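Local structure of chaperone SycD (Chlamydia pneumoniae, 4NRH) at residues E61-Y64 with K65-Y68; D127-P130 with H131-Y135. The protein probably acts as a cytosolic chaperone of type III secretion, a tetratricopeptide-repeat protein of the LcrH/SycD family that helps direct translocator secretion. All coordinates share one frame; numbering follows the deposited sequence.

Contact 1. Residues E61-Y64 with K65-Y68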
ATOM      1  N   GLU D  61     -17.898 -11.257 -11.402  1.00 38.68           N
ATOM      2  CA  GLU D  61     -18.177 -12.104 -12.555  1.00 47.62           C
ATOM      3  C   GLU D  61     -17.602 -11.496 -13.831  1.00 46.10           C
ATOM      4  O   GLU D  61     -17.052 -12.210 -14.671  1.00 43.56           O
ATOM      5  CB  GLU D  61     -19.679 -12.337 -12.710  1.00 43.51           C
ATOM      6  CG  GLU D  61     -20.032 -13.350 -13.787  1.00 62.36           C
ATOM      7  CD  GLU D  61     -19.336 -14.685 -13.591  1.00 69.63           C
ATOM      8  OE1 GLU D  61     -19.253 -15.156 -12.438  1.00 66.95           O
ATOM      9  OE2 GLU D  61     -18.867 -15.264 -14.593  1.00 76.21           O
ATOM     10  N   LYS D  62     -17.746 -10.182 -13.977  1.00 47.03           N
ATOM     11  CA  LYS D  62     -17.171  -9.472 -15.115  1.00 56.05           C
ATOM     12  C   LYS D  62     -15.663  -9.676 -15.159  1.00 56.64           C
ATOM     13  O   LYS D  62     -15.087  -9.926 -16.218  1.00 54.07           O
ATOM     14  CB  LYS D  62     -17.483  -7.975 -15.052  1.00 56.85           C
ATOM     15  CG  LYS D  62     -18.943  -7.609 -15.254  1.00 58.25           C
ATOM     16  CD  LYS D  62     -19.131  -6.103 -15.124  1.00 63.72           C
ATOM     17  CE  LYS D  62     -20.579  -5.690 -15.325  1.00 63.46           C
ATOM     18  NZ  LYS D  62     -20.769  -4.230 -15.094  1.00 59.44           N
ATOM     19  N   VAL D  63     -15.034  -9.571 -13.993  1.00 48.02           N
ATOM     20  CA  VAL D  63     -13.596  -9.763 -13.866  1.00 46.13           C
ATOM     21  C   VAL D  63     -13.214 -11.210 -14.172  1.00 46.50           C
ATOM     22  O   VAL D  63     -12.183 -11.473 -14.793  1.00 40.74           O
ATOM     23  CB  VAL D  63     -13.105  -9.380 -12.453  1.00 45.21           C
ATOM     24  CG1 VAL D  63     -11.619  -9.647 -12.310  1.00 36.52           C
ATOM     25  CG2 VAL D  63     -13.403  -7.913 -12.171  1.00 50.76           C
ATOM     26  N   TYR D  64     -14.055 -12.146 -13.740  1.00 46.50           N
ATOM     27  CA  TYR D  64     -13.818 -13.564 -13.995  1.00 47.63           C
ATOM     28  C   TYR D  64     -13.770 -13.864 -15.489  1.00 43.75           C
ATOM     29  O   TYR D  64     -12.910 -14.615 -15.951  1.00 43.97           O
ATOM     30  CB  TYR D  64     -14.891 -14.424 -13.328  1.00 35.97           C
ATOM     31  CG  TYR D  64     -14.685 -15.908 -13.541  1.00 44.01           C
ATOM     32  CD1 TYR D  64     -13.577 -16.556 -13.012  1.00 45.77           C
ATOM     33  CD2 TYR D  64     -15.592 -16.658 -14.279  1.00 44.86           C
ATOM     34  CE1 TYR D  64     -13.380 -17.911 -13.204  1.00 50.32           C
ATOM     35  CE2 TYR D  64     -15.405 -18.014 -14.478  1.00 43.35           C
ATOM     36  CZ  TYR D  64     -14.297 -18.635 -13.938  1.00 49.75           C
ATOM     37  OH  TYR D  64     -14.102 -19.983 -14.132  1.00 49.64           O
ATOM     38  N   LYS D  65     -14.705 -13.284 -16.235  1.00 39.81           N
ATOM     39  CA  LYS D  65     -14.748 -13.460 -17.682  1.00 46.91           C
ATOM     40  C   LYS D  65     -13.496 -12.884 -18.340  1.00 44.81           C
ATOM     41  O   LYS D  65     -12.977 -13.451 -19.299  1.00 49.69           O
ATOM     42  CB  LYS D  65     -16.006 -12.816 -18.267  1.00 50.09           C
ATOM     43  CG  LYS D  65     -17.282 -13.592 -17.970  1.00 57.79           C
ATOM     44  CD  LYS D  65     -18.508 -12.895 -18.536  1.00 55.39           C
ATOM     45  CE  LYS D  65     -18.412 -12.760 -20.046  1.00 62.29           C
ATOM     46  NZ  LYS D  65     -19.543 -11.968 -20.605  1.00 72.34           N
ATOM     47  N   GLU D  66     -13.023 -11.753 -17.822  1.00 40.50           N
ATOM     48  CA  GLU D  66     -11.800 -11.133 -18.325  1.00 46.51           C
ATOM     49  C   GLU D  66     -10.608 -12.072 -18.174  1.00 46.49           C
ATOM     50  O   GLU D  66      -9.791 -12.208 -19.085  1.00 49.59           O
ATOM     51  CB  GLU D  66     -11.521  -9.816 -17.596  1.00 43.05           C
ATOM     52  CG  GLU D  66     -12.571  -8.741 -17.819  1.00 49.77           C
ATOM     53  CD  GLU D  66     -12.192  -7.418 -17.180  1.00 57.64           C
ATOM     54  OE1 GLU D  66     -11.530  -7.435 -16.121  1.00 54.79           O
ATOM     55  OE2 GLU D  66     -12.558  -6.361 -17.735  1.00 71.77           O
ATOM     56  N   GLY D  67     -10.516 -12.716 -17.015  1.00 43.38           N
ATOM     57  CA  GLY D  67      -9.456 -13.671 -16.752  1.00 46.80           C
ATOM     58  C   GLY D  67      -9.646 -14.924 -17.582  1.00 52.30           C
ATOM     59  O   GLY D  67      -8.681 -15.522 -18.059  1.00 53.45           O
ATOM     60  N   TYR D  68     -10.904 -15.318 -17.748  1.00 48.32           N
ATOM     61  CA  TYR D  68     -11.251 -16.498 -18.527  1.00 50.63           C
ATOM     62  C   TYR D  68     -10.945 -16.277 -20.007  1.00 53.61           C
ATOM     63  O   TYR D  68     -10.430 -17.171 -20.681  1.00 45.40           O
ATOM     64  CB  TYR D  68     -12.730 -16.842 -18.333  1.00 59.32           C
ATOM     65  CG  TYR D  68     -13.093 -18.266 -18.688  1.00 70.14           C
ATOM     66  CD1 TYR D  68     -12.656 -19.329 -17.909  1.00 81.57           C
ATOM     67  CD2 TYR D  68     -13.880 -18.547 -19.798  1.00 83.40           C
ATOM     68  CE1 TYR D  68     -12.988 -20.635 -18.228  1.00 86.21           C
ATOM     69  CE2 TYR D  68     -14.217 -19.848 -20.123  1.00 87.22           C
ATOM     70  CZ  TYR D  68     -13.768 -20.887 -19.336  1.00 81.49           C
ATOM     71  OH  TYR D  68     -14.101 -22.182 -19.659  1.00 85.19           O
TER

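Contact 2. Residues D127-P130 with H131-Y135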
ATOM      1  N   ASP D 127     -16.539 -32.724  -6.068  1.00 51.92           N
ATOM      2  CA  ASP D 127     -15.910 -32.716  -7.387  1.00 51.73           C
ATOM      3  C   ASP D 127     -14.628 -33.550  -7.408  1.00 51.01           C
ATOM      4  O   ASP D 127     -13.695 -33.277  -6.654  1.00 59.27           O
ATOM      5  CB  ASP D 127     -15.608 -31.278  -7.811  1.00 50.59           C
ATOM      6  CG  ASP D 127     -15.377 -31.136  -9.305  1.00 51.30           C
ATOM      7  OD1 ASP D 127     -15.248 -32.164  -9.999  1.00 47.92           O
ATOM      8  OD2 ASP D 127     -15.316 -29.985  -9.786  1.00 40.42           O
ATOM      9  N   PRO D 128     -14.582 -34.575  -8.275  1.00 53.61           N
ATOM     10  CA  PRO D 128     -13.384 -35.407  -8.438  1.00 50.76           C
ATOM     11  C   PRO D 128     -12.280 -34.731  -9.253  1.00 55.01           C
ATOM     12  O   PRO D 128     -11.106 -35.059  -9.078  1.00 60.93           O
ATOM     13  CB  PRO D 128     -13.916 -36.639  -9.177  1.00 57.53           C
ATOM     14  CG  PRO D 128     -15.094 -36.132  -9.935  1.00 55.78           C
ATOM     15  CD  PRO D 128     -15.723 -35.098  -9.047  1.00 56.30           C
ATOM     16  N   TYR D 129     -12.657 -33.804 -10.128  1.00 41.32           N
ATOM     17  CA  TYR D 129     -11.714 -33.183 -11.062  1.00 48.67           C
ATOM     18  C   TYR D 129     -10.549 -32.392 -10.443  1.00 48.20           C
ATOM     19  O   TYR D 129      -9.439 -32.447 -10.972  1.00 51.08           O
ATOM     20  CB  TYR D 129     -12.476 -32.286 -12.043  1.00 52.04           C
ATOM     21  CG  TYR D 129     -13.098 -33.061 -13.182  1.00 55.43           C
ATOM     22  CD1 TYR D 129     -12.329 -33.470 -14.265  1.00 60.85           C
ATOM     23  CD2 TYR D 129     -14.445 -33.397 -13.171  1.00 56.21           C
ATOM     24  CE1 TYR D 129     -12.884 -34.183 -15.309  1.00 62.21           C
ATOM     25  CE2 TYR D 129     -15.011 -34.112 -14.212  1.00 63.83           C
ATOM     26  CZ  TYR D 129     -14.225 -34.502 -15.278  1.00 62.92           C
ATOM     27  OH  TYR D 129     -14.780 -35.212 -16.318  1.00 60.66           O
ATOM     28  N   PRO D 130     -10.787 -31.635  -9.352  1.00 48.31           N
ATOM     29  CA  PRO D 130      -9.621 -30.984  -8.742  1.00 49.27           C
ATOM     30  C   PRO D 130      -8.560 -31.990  -8.299  1.00 55.13           C
ATOM     31  O   PRO D 130      -7.364 -31.710  -8.402  1.00 55.52           O
ATOM     32  CB  PRO D 130     -10.216 -30.253  -7.535  1.00 48.06           C
ATOM     33  CG  PRO D 130     -11.625 -30.000  -7.913  1.00 47.49           C
ATOM     34  CD  PRO D 130     -12.047 -31.184  -8.732  1.00 49.67           C
ATOM     35  N   HIS D 131      -9.002 -33.146  -7.814  1.00 54.50           N
ATOM     36  CA  HIS D 131      -8.095 -34.213  -7.404  1.00 64.92           C
ATOM     37  C   HIS D 131      -7.386 -34.849  -8.597  1.00 65.83           C
ATOM     38  O   HIS D 131      -6.204 -35.181  -8.517  1.00 76.05           O
ATOM     39  CB  HIS D 131      -8.855 -35.282  -6.616  1.00 59.20           C
ATOM     40  CG  HIS D 131      -9.499 -34.766  -5.367  1.00 54.33           C
ATOM     41  ND1 HIS D 131      -8.789 -34.515  -4.213  1.00 56.88           N
ATOM     42  CD2 HIS D 131     -10.785 -34.444  -5.095  1.00 54.90           C
ATOM     43  CE1 HIS D 131      -9.611 -34.064  -3.282  1.00 55.07           C
ATOM     44  NE2 HIS D 131     -10.829 -34.011  -3.791  1.00 54.06           N
ATOM     45  N   TYR D 132      -8.113 -35.020  -9.698  1.00 49.85           N
ATOM     46  CA  TYR D 132      -7.543 -35.606 -10.909  1.00 55.37           C
ATOM     47  C   TYR D 132      -6.423 -34.747 -11.488  1.00 57.21           C
ATOM     48  O   TYR D 132      -5.388 -35.264 -11.909  1.00 56.38           O
ATOM     49  CB  TYR D 132      -8.625 -35.821 -11.969  1.00 56.46           C
ATOM     50  CG  TYR D 132      -8.075 -36.270 -13.306  1.00 52.71           C
ATOM     51  CD1 TYR D 132      -7.585 -37.557 -13.478  1.00 62.08           C
ATOM     52  CD2 TYR D 132      -8.045 -35.406 -14.395  1.00 52.50           C
ATOM     53  CE1 TYR D 132      -7.079 -37.974 -14.696  1.00 66.15           C
ATOM     54  CE2 TYR D 132      -7.542 -35.815 -15.617  1.00 59.26           C
ATOM     55  CZ  TYR D 132      -7.060 -37.100 -15.761  1.00 70.28           C
ATOM     56  OH  TYR D 132      -6.557 -37.514 -16.974  1.00 84.24           O
ATOM     57  N   TYR D 133      -6.637 -33.436 -11.517  1.00 58.68           N
ATOM     58  CA  TYR D 133      -5.627 -32.516 -12.030  1.00 62.69           C
ATOM     59  C   TYR D 133      -4.459 -32.392 -11.058  1.00 60.95           C
ATOM     60  O   TYR D 133      -3.344 -32.057 -11.456  1.00 61.65           O
ATOM     61  CB  TYR D 133      -6.245 -31.146 -12.315  1.00 58.94           C
ATOM     62  CG  TYR D 133      -7.069 -31.130 -13.582  1.00 62.92           C
ATOM     63  CD1 TYR D 133      -6.466 -31.275 -14.825  1.00 61.69           C
ATOM     64  CD2 TYR D 133      -8.450 -30.989 -13.536  1.00 60.83           C
ATOM     65  CE1 TYR D 133      -7.212 -31.270 -15.987  1.00 65.71           C
ATOM     66  CE2 TYR D 133      -9.206 -30.984 -14.694  1.00 66.99           C
ATOM     67  CZ  TYR D 133      -8.582 -31.124 -15.916  1.00 65.22           C
ATOM     68  OH  TYR D 133      -9.329 -31.119 -17.071  1.00 53.96           O
ATOM     69  N   ALA D 134      -4.722 -32.659  -9.782  1.00 57.69           N
ATOM     70  CA  ALA D 134      -3.655 -32.761  -8.796  1.00 64.49           C
ATOM     71  C   ALA D 134      -2.805 -33.993  -9.091  1.00 65.29           C
ATOM     72  O   ALA D 134      -1.580 -33.956  -8.986  1.00 68.48           O
ATOM     73  CB  ALA D 134      -4.225 -32.824  -7.386  1.00 57.11           C
ATOM     74  N   TYR D 135      -3.474 -35.080  -9.467  1.00 58.48           N
ATOM     75  CA  TYR D 135      -2.805 -36.317  -9.861  1.00 62.88           C
ATOM     76  C   TYR D 135      -1.869 -36.082 -11.042  1.00 64.83           C
ATOM     77  O   TYR D 135      -0.725 -36.536 -11.037  1.00 67.51           O
ATOM     78  CB  TYR D 135      -3.836 -37.400 -10.198  1.00 63.84           C
ATOM     79  CG  TYR D 135      -3.388 -38.388 -11.255  1.00 69.47           C
ATOM     80  CD1 TYR D 135      -2.585 -39.472 -10.926  1.00 70.07           C
ATOM     81  CD2 TYR D 135      -3.789 -38.247 -12.580  1.00 66.10           C
ATOM     82  CE1 TYR D 135      -2.180 -40.379 -11.889  1.00 72.76           C
ATOM     83  CE2 TYR D 135      -3.387 -39.147 -13.548  1.00 68.44           C
ATOM     84  CZ  TYR D 135      -2.584 -40.212 -13.197  1.00 71.37           C
ATOM     85  OH  TYR D 135      -2.184 -41.113 -14.158  1.00 65.32           O
TER

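Contact 1. Residues E61-Y64 with K65-Y68
The shortest polar bond here joins Tyr68 N to Tyr64 O at 2.8 Å, one of four consecutive i to i+4 bonds that carry helix 57-72 through these two turns. The phenol rings of the same two residues run side by side and point the same way. Their planes are only 28° from parallel, but the rings are slid so far along each other that their centroids stand 5.8 Å apart and they barely overlap; what touches is the far end of Tyr64, whose OH lies 4.1 Å from Tyr68 CD1. Both side chains have CG anti to the backbone N (chi1 -179° in Tyr64), which gives the two rings their common direction. The hydroxyl of Tyr64 is hydrogen-bonded to Ser99 OG. One turn back, Glu61 and Lys65 meet through the aliphatic part of the lysine, Glu61 OE2 lying 4.1 Å from Lys65 CG. A bend in the lysine chain at chi3 (61°) carries NZ off, 6.9 Å from Glu61 OE2, and Glu61 OE1 instead makes a salt bridge with Lys95. Glu66 lays its CG 3.2 Å from Lys62 O while OE2 accepts from His9 N. Helix 57-72 packs against three neighbours: Val63 touches Leu10 and Leu13 of helix 9-19 and Val82 and Leu86 of helix 76-89, and the Tyr64 and Glu61 ends reach helix 94-106.

Contact 2. Residues D127-P130 with H131-Y135
Tyr133 sets its ring against the turn before it, bringing CD2 to 3.1 Å from Tyr129 O and CE2 to 4.0 Å from Tyr129 CD1. The two tyrosine side chains cross at a slant and touch at that one pair of ring carbons. CG of Tyr133 lies anti to its carbonyl carbon (chi1 -76°), which lets the ring reach back beside the preceding turn; one of its faces has Tyr132 CD2 over the centre, 4.3 Å above the plane. Tyr129 O also accepts from Tyr133 N at 3.0 Å, an almost straight bond (165°). On another side of the helix, His131 folds back along the chain, its imidazole presenting an edge to Asp127 O and Pro128 O, with CD2 3.5 Å from Asp127 O. The outer layer is the turn that leads into helix 129-140, where Asp127 OD1 accepts from Tyr129 N at 3.1 Å, approached from above the carboxylate plane, a capping bond. Asp127 OD2 is taken by a salt bridge to Arg124, which probably helps fix the carboxylate for capping. Four helices contact this stretch: Pro128, Tyr129 and Tyr132 touch Leu167 of helix 165-174, His131 lies on Met153 and Arg157 of helix 147-158, Pro130 meets Thr120 of helix 110-123, and Tyr129 and Tyr133 reach Phe98 of helix 94-106.

Contacts 1 and 2 follow one another along the chain and lie on opposite sides of its centre, with their own centres 23 Å apart and their nearest atoms about 10 Å apart, so they do not touch. Helix 94-106 bridges the gap: Lys95 and Ser99 serve residues 61-68, whereas Phe98 receives the tyrosines of residues 127-135. Both contacts belong to an all-helical array, consistent with the tetratricopeptide-repeat family assignment. Contact 1 lies wholly within helix 57-72, whereas contact 2 takes in the turn leading into helix 129-140. The second chain of the assembly touches neither contact, which places both outside its direct interface.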